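Local coordinates for protein glucanase (Clostridium thermocellum, PDB 5GXX) that probably hydrolyses internal beta-1,4-glucosidic bonds of cellulose as a family 9 endoglucanase of the cellulosome, at residues V32-D37 / R364-T369; G115-K120 / K130-P135; G368-K373 / E546-E551; D396-N401 / Y405-V410; R443-F448 / L580-Y585. The protein carries 1 engineered substitution. All coordinates share one frame; numbering follows the deposited sequence.

From the N terminus, interaction 1 opens at residues 32-37 and closes at 364-369, drawing together distant parts of the family 9 catalytic domain. Interaction 2, a short local closure of 115-120 on 130-135, falls within that long excursion and meets interaction 1 through Arg364 and the backbone of His119. Interaction 3 starts where interaction 1 ends, sharing Gly368 and Thr369, and runs on to 546-551, joining the catalytic domain to the cellulose-binding beta sandwich. Interaction 4 lies between its two ends, folding 396-401 against 405-410. Interaction 5 opens at 443-448 and ends at 580-585, so it crosses interaction 3 along the chain; 546-551 and 580-585 both reach the same antiparallel sheet.

Interaction 1: residues V32-D37 / R364-T369; sequences VEWRGD and RTAHGT
Trp34 and Arg35 meet Thr365 and Ala366 in a wholly buried contact that joins a type I beta turn, Val32 to Arg35, to the short helix 364-367 of the family 9 catalytic domain. Thr365 CG2 sits near the indole plane at its edge, 3.8 Å from Trp34 CZ3, while Ala366 CB comes within 3.9 Å of Trp34 CH2. The same methyl of Thr365 is met by Arg35 CD at 3.6 Å, so it fills the angle between an aromatic edge and an aliphatic chain. Bends at chi2 and chi3 (-59° and -36°) fold the arginine back; its NE pairs with Glu126 and its NH1 bonds Gln22 O. Thr365 keeps its hydroxyl apart from the apolar patch by bonding Ala125 N. Further out, the turn closes through Arg35 N to Val32 O at 3.0 Å. It brings its first residue over the indole: Val32 CG1 rests 3.3 Å above the plane of the Trp34 ring, toward its rim.

Interaction 2: residues G115-K120 / K130-P135; sequences GAADHK and KEMTRP
A long, water-assisted salt bridge beside a methionine contact joins Asp118 and Ala117 of helix 115-120 to Arg134 and Met132, on the run-in to strand 136-139. Asp118 OD2 approaches the edge of the Arg134 guanidinium near its plane, 3.5 Å from NH1. The carboxylate and guanidinium planes are turned 59° apart, which leaves a single-atom approach in place of a flat two-point pairing. One water closes the gap, donating to Asp118 OD2 at 2.7 Å and accepting from Arg134 NH1 at 2.9 Å. Both charged groups have further partners on the same loop: Asp118 OD1 takes the backbone N of His54, Arg134 NH1 reaches His54 O, and Arg134 NE pairs with Asp42. Beside this polar pair, Met132 turns at chi3 (74°) to lay CE 3.5 Å from Ala117 O, with its SD 4.3 Å from Ala117 CB. The thioether thus lies against the carbonyl and methyl of Ala117. The contact folds together the connection between strands 108-112 and 136-139, antiparallel neighbours in the small three-stranded sheet of the catalytic domain, a connection that holds helices 115-120 and 128-131.

Interaction 3: residues G368-K373 / E546-E551; sequences GTWLDK and EQYAAE
Trp370 meets Tyr548 edge-on, with a single indole carbon centred on the phenol ring. Trp370 CD1 stands 3.6 Å above the Tyr548 plane, over its centre; with CG set between the backbone N and the carbonyl carbon (chi1 50°), the indole turns its CD1 edge to the tyrosine. The centroids of the five-membered ring and the phenol lie 4.8 Å apart with planes at 69°, a T-shaped (edge-to-face) stack. Leu371 runs alongside the tyrosine in the same direction, its CB 3.9 Å from Tyr548 CD2 and its CD2 4.1 Å from Tyr548 CE2. At the root of the ring, Trp370 O comes within 3.3 Å of Tyr548 CB, so the Trp370 carbonyl packs against the base of the tyrosine. An ST turn in which Leu371 N donates almost straight to Thr369 OG1, at 3.2 Å, bends the chain at Trp370. Pro377, Arg470 and Pro542 also touch the indole. Tyr548, just before strand 549-557, is backbone-bonded to Asn469 of strand 460-469. The contact links a loop of the catalytic domain to the beta sandwich that carries the cellulose-binding family, probably a family 3 module. Its chemistry is carbon against carbon and C-H against a pi face, which implies that shape and ring orientation, not charge pairing, set the fit of these two segments.

Interaction 4: residues D396-N401 / Y405-V410; sequences DSYEDN and YVKNEV
Residues 397-401, in extended conformation, pass beside the type I beta turn Val406 to Glu409, with the CA atoms of Asp400 and Asn408 6.9 Å apart. Both segments belong to what is probably the conserved active-site stretch, as in family 9 enzymes, before helix 412-429. The buried Asn408 amide bridges the gap. Its OD1 accepts from Tyr398 OH at 2.6 Å, in the carbonyl plane and on a lone pair, ring and amide planes being 60° apart. ND2 donates to the anti lone pair of Asp400 OD1, 3.0 Å away and close to the amide plane. A weak bond from ND2 to Asn401 O (3.4 Å) adds to the grip. Asp400 is itself held by Gln359 N and Arg360 N. Lys407, stretched out, runs antiparallel to the tyrosine side chain, its CB 4.0 Å from Tyr398 CD1, and its NZ donates to Ser397 O at 3.0 Å from 67° above the carbonyl plane. Beyond, Glu409 OE2 bonds a Tris molecule while its OE1 accepts from Val410 N at 3.1 Å.

Interaction 5: residues R443-F448 / L580-Y585; sequences RDDEFF and LAKTKY
One face of the Phe448 ring is crossed by the aliphatic chain of Lys582, whose CD lies 3.6 Å above the plane, offset toward the rim. This is a CH-pi contact, with CD 4.0 Å from the ring centroid and 25° off the ring normal. The lysine chain runs roughly perpendicular to the phenylalanine side chain, and its CG also comes to 3.6 Å from Phe448 CD1. Bending at chi3 (58°) carries NZ onward to Asp445, where it forms a salt bridge on the anti lone pair of OD2; the refined separation of Lys582 NZ and Asp445 OD2, 2.5 Å, is very short and its exact value doubtful. The one side chain thus serves two partners, its middle carbons resting on the ring and its amino end turned to the carboxylate. NZ stays 5.5 Å from the Phe448 centroid, so any cation-pi attraction is weak. Phe596 of strand 593-596 touches Asp445, Phe448 and Lys582. Asp445 comes from the run-in to strand 447-456, which pairs antiparallel with strand 581-583, Ala451 with Ala581 and Val449 with Thr583. The cross-strand packing of Phe448 and Lys582 is consistent with the antiparallel beta sandwich of a cellulose-binding module.

Interaction 1: residues V32-D37 / R364-T369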
# COMPACT_ATOMS: atom_id res chain seq x y z
N VAL A 32 27.53 -12.69 27.89
CA VAL A 32 26.39 -13.03 27.04
C VAL A 32 26.71 -12.73 25.58
O VAL A 32 26.75 -11.56 25.18
CB VAL A 32 25.13 -12.28 27.48
CG1 VAL A 32 23.91 -12.87 26.77
CG2 VAL A 32 24.92 -12.37 29.01
N GLU A 33 26.93 -13.77 24.77
CA GLU A 33 27.47 -13.61 23.42
C GLU A 33 26.47 -12.91 22.52
O GLU A 33 26.88 -12.26 21.55
CB GLU A 33 27.84 -14.98 22.81
CG GLU A 33 26.67 -15.91 22.63
CD GLU A 33 27.09 -17.20 21.95
OE1 GLU A 33 27.77 -17.12 20.90
OE2 GLU A 33 26.74 -18.29 22.44
N TRP A 34 25.19 -13.03 22.85
CA TRP A 34 24.13 -12.39 22.06
C TRP A 34 23.70 -11.03 22.60
O TRP A 34 22.64 -10.52 22.20
CB TRP A 34 22.92 -13.32 21.97
CG TRP A 34 22.46 -13.93 23.28
CD1 TRP A 34 22.94 -15.07 23.86
CD2 TRP A 34 21.44 -13.43 24.15
NE1 TRP A 34 22.27 -15.32 25.04
CE2 TRP A 34 21.33 -14.34 25.23
CE3 TRP A 34 20.58 -12.32 24.11
CZ2 TRP A 34 20.41 -14.17 26.26
CZ3 TRP A 34 19.65 -12.15 25.14
CH2 TRP A 34 19.58 -13.07 26.21
N ARG A 35 24.47 -10.43 23.50
CA ARG A 35 24.21 -9.05 23.92
C ARG A 35 25.39 -8.16 23.58
O ARG A 35 26.54 -8.52 23.83
CB ARG A 35 23.92 -8.95 25.42
CG ARG A 35 22.56 -9.50 25.92
CD ARG A 35 21.33 -8.84 25.27
NE ARG A 35 21.60 -7.42 25.03
CZ ARG A 35 21.70 -6.52 26.01
NH1 ARG A 35 21.41 -6.84 27.28
NH2 ARG A 35 22.07 -5.27 25.73
N GLY A 36 25.10 -7.00 23.00
CA GLY A 36 26.10 -5.96 22.78
C GLY A 36 25.61 -4.67 23.41
O GLY A 36 24.50 -4.65 23.96
N ASP A 37 26.39 -3.59 23.29
CA ASP A 37 25.96 -2.25 23.71
C ASP A 37 24.62 -1.92 23.06
O ASP A 37 24.39 -2.20 21.87
CB ASP A 37 26.98 -1.18 23.31
CG ASP A 37 28.26 -1.25 24.12
OD1 ASP A 37 28.31 -1.94 25.16
OD2 ASP A 37 29.25 -0.61 23.70
N ARG A 364 12.16 -10.33 24.49
CA ARG A 364 12.41 -9.92 23.10
C ARG A 364 13.80 -10.25 22.59
O ARG A 364 13.97 -10.83 21.51
CB ARG A 364 12.19 -8.41 23.01
CG ARG A 364 10.72 -8.03 22.93
CD ARG A 364 10.53 -6.58 23.32
NE ARG A 364 9.14 -6.12 23.35
CZ ARG A 364 8.32 -6.28 24.39
NH1 ARG A 364 8.73 -6.91 25.49
NH2 ARG A 364 7.07 -5.84 24.33
N THR A 365 14.80 -9.91 23.39
CA THR A 365 16.17 -10.04 22.90
C THR A 365 16.62 -11.49 22.95
O THR A 365 17.37 -11.90 22.06
CB THR A 365 17.11 -9.07 23.63
OG1 THR A 365 16.65 -7.73 23.40
CG2 THR A 365 18.54 -9.16 23.09
N ALA A 366 16.11 -12.27 23.89
CA ALA A 366 16.44 -13.70 23.88
C ALA A 366 15.80 -14.43 22.71
O ALA A 366 16.32 -15.42 22.20
CB ALA A 366 16.04 -14.37 25.19
N HIS A 367 14.64 -13.94 22.27
CA HIS A 367 13.91 -14.50 21.14
C HIS A 367 14.68 -14.32 19.84
O HIS A 367 14.91 -15.30 19.12
CB HIS A 367 12.52 -13.86 21.09
CG HIS A 367 11.68 -14.31 19.94
ND1 HIS A 367 10.76 -13.49 19.32
CD2 HIS A 367 11.62 -15.50 19.28
CE1 HIS A 367 10.17 -14.15 18.34
NE2 HIS A 367 10.67 -15.37 18.29
N GLY A 368 15.03 -13.07 19.54
CA GLY A 368 15.81 -12.77 18.34
C GLY A 368 15.00 -12.73 17.06
O GLY A 368 15.39 -13.34 16.07
N THR A 369 13.87 -12.02 17.06
CA THR A 369 13.17 -11.80 15.80
C THR A 369 13.86 -10.77 14.90
O THR A 369 14.78 -10.04 15.30
CB THR A 369 11.70 -11.44 16.03
OG1 THR A 369 10.99 -11.56 14.79
CG2 THR A 369 11.59 -10.02 16.57

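Interaction 2: residues G115-K120 / K130-P135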
# COMPACT_ATOMS: atom_id res chain seq x y z
N GLY A 115 6.72 3.19 28.56
CA GLY A 115 6.18 1.84 28.68
C GLY A 115 5.37 1.40 27.47
O GLY A 115 5.63 0.35 26.88
N ALA A 116 4.38 2.21 27.10
CA ALA A 116 3.50 1.86 25.99
C ALA A 116 4.21 1.79 24.64
O ALA A 116 4.01 0.84 23.88
CB ALA A 116 2.33 2.83 25.92
N ALA A 117 5.04 2.79 24.37
CA ALA A 117 5.86 2.80 23.16
C ALA A 117 6.82 1.61 23.11
O ALA A 117 6.92 0.94 22.08
CB ALA A 117 6.64 4.12 23.05
N ASP A 118 7.51 1.35 24.22
CA ASP A 118 8.45 0.23 24.28
C ASP A 118 7.75 -1.12 24.01
O ASP A 118 8.22 -1.93 23.21
CB ASP A 118 9.16 0.26 25.64
CG ASP A 118 10.35 -0.70 25.72
OD1 ASP A 118 10.10 -1.91 25.95
OD2 ASP A 118 11.49 -0.22 25.53
N HIS A 119 6.64 -1.36 24.69
CA HIS A 119 5.96 -2.65 24.65
C HIS A 119 5.27 -2.93 23.33
O HIS A 119 5.06 -4.09 22.97
CB HIS A 119 4.98 -2.75 25.83
CG HIS A 119 5.68 -2.82 27.15
ND1 HIS A 119 5.01 -3.01 28.33
CD2 HIS A 119 7.00 -2.74 27.46
CE1 HIS A 119 5.88 -3.03 29.33
NE2 HIS A 119 7.09 -2.89 28.82
N LYS A 120 4.97 -1.88 22.57
CA LYS A 120 4.28 -2.08 21.30
C LYS A 120 5.18 -2.75 20.25
O LYS A 120 4.68 -3.34 19.29
CB LYS A 120 3.78 -0.73 20.81
CG LYS A 120 2.67 -0.80 19.79
CD LYS A 120 2.21 0.62 19.47
CE LYS A 120 1.60 0.72 18.07
NZ LYS A 120 0.65 -0.40 17.79
N LYS A 130 16.71 2.39 16.08
CA LYS A 130 16.26 2.52 14.70
C LYS A 130 14.74 2.59 14.62
O LYS A 130 14.20 3.16 13.67
CB LYS A 130 16.78 1.37 13.83
CG LYS A 130 18.30 1.32 13.66
CD LYS A 130 18.90 2.54 12.96
CE LYS A 130 18.49 2.68 11.51
NZ LYS A 130 19.47 3.53 10.76
N GLU A 131 14.05 2.03 15.62
CA GLU A 131 12.59 2.02 15.68
C GLU A 131 11.98 3.26 16.36
O GLU A 131 10.98 3.80 15.89
CB GLU A 131 12.10 0.74 16.39
CG GLU A 131 10.60 0.70 16.68
CD GLU A 131 9.74 0.64 15.42
OE1 GLU A 131 10.26 0.30 14.34
OE2 GLU A 131 8.52 0.90 15.52
N MET A 132 12.58 3.71 17.46
CA MET A 132 12.01 4.79 18.26
C MET A 132 13.08 5.56 19.04
O MET A 132 14.21 5.09 19.20
CB MET A 132 10.96 4.24 19.23
CG MET A 132 11.55 3.49 20.42
SD MET A 132 10.35 2.57 21.40
CE MET A 132 9.96 1.17 20.35
N THR A 133 12.69 6.73 19.52
CA THR A 133 13.52 7.61 20.34
C THR A 133 12.99 7.61 21.77
O THR A 133 11.81 7.85 22.03
CB THR A 133 13.56 9.05 19.75
OG1 THR A 133 14.06 8.97 18.41
CG2 THR A 133 14.50 9.94 20.55
N ARG A 134 13.88 7.32 22.71
CA ARG A 134 13.47 7.01 24.06
C ARG A 134 13.52 8.22 24.99
O ARG A 134 14.57 8.83 25.17
CB ARG A 134 14.37 5.90 24.63
CG ARG A 134 14.15 4.58 23.93
CD ARG A 134 15.40 3.69 23.96
NE ARG A 134 15.94 3.36 25.28
CZ ARG A 134 15.42 2.44 26.10
NH1 ARG A 134 14.30 1.81 25.78
NH2 ARG A 134 16.02 2.18 27.26
N PRO A 135 12.38 8.54 25.62
CA PRO A 135 12.38 9.64 26.57
C PRO A 135 13.00 9.28 27.92
O PRO A 135 13.28 8.11 28.20
CB PRO A 135 10.89 9.93 26.76
CG PRO A 135 10.25 8.60 26.59
CD PRO A 135 11.03 7.95 25.47
O HOH W 1 11.89 2.03 24.18

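Interaction 3: residues G368-K373 / E546-E551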
# COMPACT_ATOMS: atom_id res chain seq x y z
N GLY A 368 15.03 -13.07 19.54
CA GLY A 368 15.81 -12.77 18.34
C GLY A 368 15.00 -12.73 17.06
O GLY A 368 15.39 -13.34 16.07
N THR A 369 13.87 -12.02 17.06
CA THR A 369 13.17 -11.80 15.80
C THR A 369 13.86 -10.77 14.90
O THR A 369 14.78 -10.04 15.30
CB THR A 369 11.70 -11.44 16.03
OG1 THR A 369 10.99 -11.56 14.79
CG2 THR A 369 11.59 -10.02 16.57
N TRP A 370 13.42 -10.74 13.64
CA TRP A 370 13.82 -9.71 12.70
C TRP A 370 12.65 -8.90 12.17
O TRP A 370 12.86 -7.94 11.41
CB TRP A 370 14.61 -10.30 11.52
CG TRP A 370 13.95 -11.49 10.85
CD1 TRP A 370 13.19 -11.48 9.71
CD2 TRP A 370 13.97 -12.84 11.31
NE1 TRP A 370 12.79 -12.77 9.40
CE2 TRP A 370 13.24 -13.62 10.38
CE3 TRP A 370 14.58 -13.50 12.40
CZ2 TRP A 370 13.06 -15.00 10.52
CZ3 TRP A 370 14.40 -14.87 12.54
CH2 TRP A 370 13.64 -15.61 11.61
N LEU A 371 11.43 -9.27 12.54
CA LEU A 371 10.31 -8.62 11.87
C LEU A 371 9.11 -8.28 12.75
O LEU A 371 7.96 -8.29 12.29
CB LEU A 371 9.92 -9.32 10.57
CG LEU A 371 9.77 -10.85 10.56
CD1 LEU A 371 9.22 -11.44 11.83
CD2 LEU A 371 8.96 -11.30 9.35
N ASP A 372 9.41 -7.94 14.00
CA ASP A 372 8.39 -7.44 14.92
C ASP A 372 7.23 -8.44 15.05
O ASP A 372 6.05 -8.09 14.93
CB ASP A 372 7.95 -6.02 14.49
CG ASP A 372 7.08 -5.34 15.52
OD1 ASP A 372 7.09 -5.74 16.70
OD2 ASP A 372 6.36 -4.37 15.15
N LYS A 373 7.58 -9.71 15.25
CA LYS A 373 6.60 -10.76 15.51
C LYS A 373 7.08 -11.65 16.65
O LYS A 373 8.28 -11.89 16.81
CB LYS A 373 6.38 -11.67 14.29
CG LYS A 373 5.70 -11.00 13.11
CD LYS A 373 5.43 -12.01 12.01
CE LYS A 373 4.26 -11.54 11.13
NZ LYS A 373 4.07 -12.42 9.94
N GLU A 546 9.28 -4.27 6.98
CA GLU A 546 9.83 -3.50 5.87
C GLU A 546 11.35 -3.43 5.95
O GLU A 546 12.04 -3.48 4.94
CB GLU A 546 9.24 -2.09 5.83
CG GLU A 546 7.73 -2.06 5.62
CD GLU A 546 7.28 -2.98 4.50
OE1 GLU A 546 7.76 -2.80 3.36
OE2 GLU A 546 6.46 -3.89 4.78
N GLN A 547 11.88 -3.38 7.16
CA GLN A 547 13.26 -2.93 7.38
C GLN A 547 14.29 -4.05 7.37
O GLN A 547 15.47 -3.77 7.13
CB GLN A 547 13.33 -2.11 8.67
CG GLN A 547 12.37 -0.91 8.72
CD GLN A 547 11.03 -1.13 9.43
OE1 GLN A 547 10.45 -2.24 9.52
NE2 GLN A 547 10.48 -0.01 9.90
N TYR A 548 13.88 -5.30 7.60
CA TYR A 548 14.86 -6.37 7.78
C TYR A 548 15.58 -6.77 6.49
O TYR A 548 16.62 -7.41 6.54
CB TYR A 548 14.24 -7.59 8.46
CG TYR A 548 13.45 -8.49 7.54
CD1 TYR A 548 14.08 -9.46 6.77
CD2 TYR A 548 12.06 -8.39 7.48
CE1 TYR A 548 13.36 -10.30 5.95
CE2 TYR A 548 11.33 -9.23 6.65
CZ TYR A 548 11.98 -10.18 5.90
OH TYR A 548 11.26 -11.03 5.08
N ALA A 549 15.04 -6.38 5.34
CA ALA A 549 15.75 -6.62 4.09
C ALA A 549 15.46 -5.47 3.13
O ALA A 549 14.38 -4.88 3.18
CB ALA A 549 15.34 -7.96 3.47
N ALA A 550 16.43 -5.18 2.27
CA ALA A 550 16.20 -4.24 1.17
C ALA A 550 16.06 -4.97 -0.17
O ALA A 550 16.92 -5.79 -0.53
CB ALA A 550 17.32 -3.23 1.13
N GLU A 551 14.96 -4.69 -0.88
CA GLU A 551 14.66 -5.30 -2.17
C GLU A 551 15.14 -4.44 -3.32
O GLU A 551 14.89 -3.23 -3.35
CB GLU A 551 13.16 -5.60 -2.30
CG GLU A 551 12.79 -6.20 -3.66
CD GLU A 551 11.34 -6.64 -3.75
OE1 GLU A 551 10.67 -6.81 -2.71
OE2 GLU A 551 10.86 -6.82 -4.89

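Interaction 4: residues D396-N401 / Y405-V410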
# COMPACT_ATOMS: atom_id res chain seq x y z
N ASP A 396 -2.00 -25.29 39.14
CA ASP A 396 -0.71 -25.82 38.67
C ASP A 396 -0.60 -25.90 37.14
O ASP A 396 0.39 -26.44 36.64
CB ASP A 396 -0.36 -27.19 39.29
CG ASP A 396 -0.22 -27.15 40.81
OD1 ASP A 396 0.76 -26.58 41.33
OD2 ASP A 396 -1.10 -27.66 41.53
N SER A 397 -1.56 -25.36 36.40
CA SER A 397 -1.51 -25.49 34.95
C SER A 397 -0.52 -24.51 34.34
O SER A 397 -0.31 -23.39 34.80
CB SER A 397 -2.90 -25.36 34.32
OG SER A 397 -3.35 -24.03 34.40
N TYR A 398 0.05 -24.92 33.22
CA TYR A 398 1.08 -24.14 32.54
C TYR A 398 1.34 -24.72 31.16
O TYR A 398 1.33 -25.95 30.97
CB TYR A 398 2.36 -24.13 33.40
CG TYR A 398 3.57 -23.55 32.72
CD1 TYR A 398 3.82 -22.18 32.76
CD2 TYR A 398 4.42 -24.35 31.96
CE1 TYR A 398 4.93 -21.63 32.11
CE2 TYR A 398 5.50 -23.82 31.29
CZ TYR A 398 5.76 -22.46 31.37
OH TYR A 398 6.85 -21.94 30.72
N GLU A 399 1.57 -23.81 30.21
CA GLU A 399 2.13 -24.17 28.91
C GLU A 399 3.17 -23.13 28.54
O GLU A 399 2.97 -21.92 28.75
CB GLU A 399 1.05 -24.22 27.82
CG GLU A 399 -0.02 -25.29 27.98
CD GLU A 399 0.47 -26.72 27.80
OE1 GLU A 399 1.56 -26.94 27.22
OE2 GLU A 399 -0.26 -27.64 28.23
N ASP A 400 4.27 -23.62 27.98
CA ASP A 400 5.40 -22.82 27.55
C ASP A 400 5.07 -22.17 26.21
O ASP A 400 5.20 -22.81 25.16
CB ASP A 400 6.60 -23.76 27.43
CG ASP A 400 7.89 -23.07 27.06
OD1 ASP A 400 7.99 -21.84 27.26
OD2 ASP A 400 8.79 -23.79 26.57
N ASN A 401 4.62 -20.92 26.24
CA ASN A 401 4.08 -20.25 25.07
C ASN A 401 4.54 -18.80 25.14
O ASN A 401 4.34 -18.12 26.15
CB ASN A 401 2.55 -20.39 25.14
CG ASN A 401 1.82 -19.62 24.06
OD1 ASN A 401 2.42 -18.98 23.20
ND2 ASN A 401 0.49 -19.68 24.12
N TYR A 405 2.01 -13.78 28.22
CA TYR A 405 2.77 -12.71 28.86
C TYR A 405 2.58 -12.68 30.38
O TYR A 405 3.21 -11.86 31.07
CB TYR A 405 2.44 -11.34 28.23
CG TYR A 405 0.97 -11.00 28.32
CD1 TYR A 405 0.44 -10.43 29.48
CD2 TYR A 405 0.11 -11.30 27.27
CE1 TYR A 405 -0.92 -10.14 29.57
CE2 TYR A 405 -1.24 -11.02 27.35
CZ TYR A 405 -1.75 -10.45 28.50
OH TYR A 405 -3.10 -10.19 28.57
N VAL A 406 1.70 -13.53 30.90
CA VAL A 406 1.57 -13.71 32.35
C VAL A 406 2.49 -14.86 32.82
O VAL A 406 3.48 -14.63 33.52
CB VAL A 406 0.09 -13.94 32.75
CG1 VAL A 406 -0.02 -14.18 34.25
CG2 VAL A 406 -0.74 -12.74 32.31
N LYS A 407 2.22 -16.08 32.36
CA LYS A 407 2.94 -17.24 32.88
C LYS A 407 4.40 -17.26 32.44
O LYS A 407 5.24 -17.82 33.15
CB LYS A 407 2.24 -18.55 32.52
CG LYS A 407 0.82 -18.61 33.08
CD LYS A 407 0.25 -19.99 32.98
CE LYS A 407 -1.15 -19.96 33.57
NZ LYS A 407 -1.90 -21.24 33.37
N ASN A 408 4.68 -16.68 31.28
CA ASN A 408 6.05 -16.71 30.77
C ASN A 408 6.78 -15.36 30.87
O ASN A 408 7.83 -15.15 30.22
CB ASN A 408 6.14 -17.30 29.36
CG ASN A 408 6.58 -18.76 29.38
OD1 ASN A 408 6.76 -19.36 30.44
ND2 ASN A 408 6.74 -19.33 28.21
N GLU A 409 6.22 -14.45 31.66
CA GLU A 409 6.91 -13.22 32.04
C GLU A 409 8.22 -13.53 32.75
O GLU A 409 8.32 -14.55 33.45
CB GLU A 409 6.01 -12.31 32.91
CG GLU A 409 6.60 -10.95 33.30
CD GLU A 409 6.96 -10.05 32.14
OE1 GLU A 409 7.56 -10.49 31.13
OE2 GLU A 409 6.67 -8.84 32.23
N VAL A 410 9.21 -12.68 32.53
CA VAL A 410 10.51 -12.75 33.21
C VAL A 410 10.87 -11.33 33.63
O VAL A 410 10.49 -10.37 32.95
CB VAL A 410 11.62 -13.36 32.30
CG1 VAL A 410 11.38 -14.85 32.08
CG2 VAL A 410 11.73 -12.59 30.98

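Interaction 5: residues R443-F448 / L580-Y585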
# COMPACT_ATOMS: atom_id res chain seq x y z
N ARG A 443 24.54 -20.96 15.94
CA ARG A 443 24.04 -19.77 15.26
C ARG A 443 23.36 -20.14 13.95
O ARG A 443 23.53 -21.26 13.43
CB ARG A 443 25.17 -18.76 15.03
CG ARG A 443 25.84 -18.35 16.34
CD ARG A 443 26.94 -17.34 16.13
NE ARG A 443 27.53 -16.97 17.42
CZ ARG A 443 28.36 -15.96 17.61
NH1 ARG A 443 28.75 -15.20 16.59
NH2 ARG A 443 28.80 -15.69 18.83
N ASP A 444 22.52 -19.24 13.46
CA ASP A 444 22.02 -19.38 12.10
C ASP A 444 22.48 -18.16 11.31
O ASP A 444 23.27 -17.36 11.82
CB ASP A 444 20.52 -19.73 12.02
CG ASP A 444 19.64 -18.92 12.97
OD1 ASP A 444 19.97 -17.75 13.27
OD2 ASP A 444 18.58 -19.45 13.37
N ASP A 445 22.08 -18.05 10.04
CA ASP A 445 22.60 -17.00 9.17
C ASP A 445 22.06 -15.61 9.51
O ASP A 445 20.88 -15.46 9.85
CB ASP A 445 22.37 -17.37 7.70
CG ASP A 445 23.19 -18.57 7.25
OD1 ASP A 445 24.34 -18.75 7.70
OD2 ASP A 445 22.66 -19.33 6.42
N GLU A 446 22.96 -14.63 9.51
CA GLU A 446 22.61 -13.27 9.90
C GLU A 446 22.44 -12.28 8.75
O GLU A 446 21.37 -11.70 8.56
CB GLU A 446 23.60 -12.73 10.93
CG GLU A 446 23.60 -13.50 12.25
CD GLU A 446 24.62 -12.97 13.22
OE1 GLU A 446 25.83 -13.14 13.01
OE2 GLU A 446 24.20 -12.38 14.24
N PHE A 447 23.51 -12.09 7.98
CA PHE A 447 23.48 -11.24 6.79
C PHE A 447 23.62 -12.12 5.56
O PHE A 447 24.57 -12.89 5.45
CB PHE A 447 24.64 -10.24 6.84
CG PHE A 447 24.52 -9.23 7.95
CD1 PHE A 447 24.99 -9.53 9.24
CD2 PHE A 447 23.89 -8.01 7.73
CE1 PHE A 447 24.87 -8.60 10.25
CE2 PHE A 447 23.74 -7.08 8.74
CZ PHE A 447 24.23 -7.37 10.02
N PHE A 448 22.68 -11.97 4.63
CA PHE A 448 22.67 -12.83 3.45
C PHE A 448 21.70 -12.27 2.42
O PHE A 448 20.79 -11.52 2.77
CB PHE A 448 22.26 -14.25 3.84
CG PHE A 448 20.95 -14.34 4.55
CD1 PHE A 448 19.77 -14.54 3.83
CD2 PHE A 448 20.89 -14.27 5.94
CE1 PHE A 448 18.55 -14.63 4.48
CE2 PHE A 448 19.67 -14.36 6.59
CZ PHE A 448 18.50 -14.55 5.86
N LEU A 580 11.88 -16.68 -4.07
CA LEU A 580 12.98 -16.16 -3.26
C LEU A 580 13.59 -17.26 -2.39
O LEU A 580 12.85 -18.01 -1.75
CB LEU A 580 12.50 -15.04 -2.35
CG LEU A 580 12.37 -13.68 -3.05
CD1 LEU A 580 11.59 -12.78 -2.11
CD2 LEU A 580 13.74 -13.10 -3.39
N ALA A 581 14.91 -17.34 -2.39
CA ALA A 581 15.63 -18.27 -1.53
C ALA A 581 16.99 -17.70 -1.19
O ALA A 581 17.62 -17.05 -2.02
CB ALA A 581 15.80 -19.60 -2.23
N LYS A 582 17.45 -17.96 0.03
CA LYS A 582 18.81 -17.63 0.42
C LYS A 582 19.79 -18.23 -0.59
O LYS A 582 19.64 -19.37 -1.02
CB LYS A 582 19.12 -18.17 1.82
CG LYS A 582 20.48 -17.75 2.35
CD LYS A 582 20.63 -18.08 3.84
CE LYS A 582 20.42 -19.56 4.09
NZ LYS A 582 20.34 -19.86 5.55
N THR A 583 20.79 -17.44 -0.98
CA THR A 583 21.83 -17.94 -1.86
C THR A 583 23.22 -17.59 -1.36
O THR A 583 23.53 -16.44 -1.04
CB THR A 583 21.70 -17.46 -3.33
OG1 THR A 583 22.89 -17.83 -4.04
CG2 THR A 583 21.50 -15.93 -3.42
N LYS A 584 24.09 -18.60 -1.36
CA LYS A 584 25.45 -18.35 -0.94
C LYS A 584 26.31 -17.80 -2.08
O LYS A 584 27.43 -17.36 -1.84
CB LYS A 584 26.06 -19.63 -0.35
CG LYS A 584 26.36 -20.69 -1.39
CD LYS A 584 26.59 -22.02 -0.70
CE LYS A 584 27.47 -22.91 -1.54
NZ LYS A 584 28.11 -23.92 -0.64
N TYR A 585 25.75 -17.78 -3.29
CA TYR A 585 26.50 -17.35 -4.47
C TYR A 585 26.41 -15.86 -4.84
O TYR A 585 26.98 -15.43 -5.85
CB TYR A 585 26.14 -18.23 -5.67
CG TYR A 585 26.26 -19.71 -5.39
CD1 TYR A 585 27.51 -20.32 -5.29
CD2 TYR A 585 25.13 -20.51 -5.25
CE1 TYR A 585 27.63 -21.68 -5.05
CE2 TYR A 585 25.24 -21.87 -5.01
CZ TYR A 585 26.49 -22.45 -4.91
OH TYR A 585 26.60 -23.80 -4.68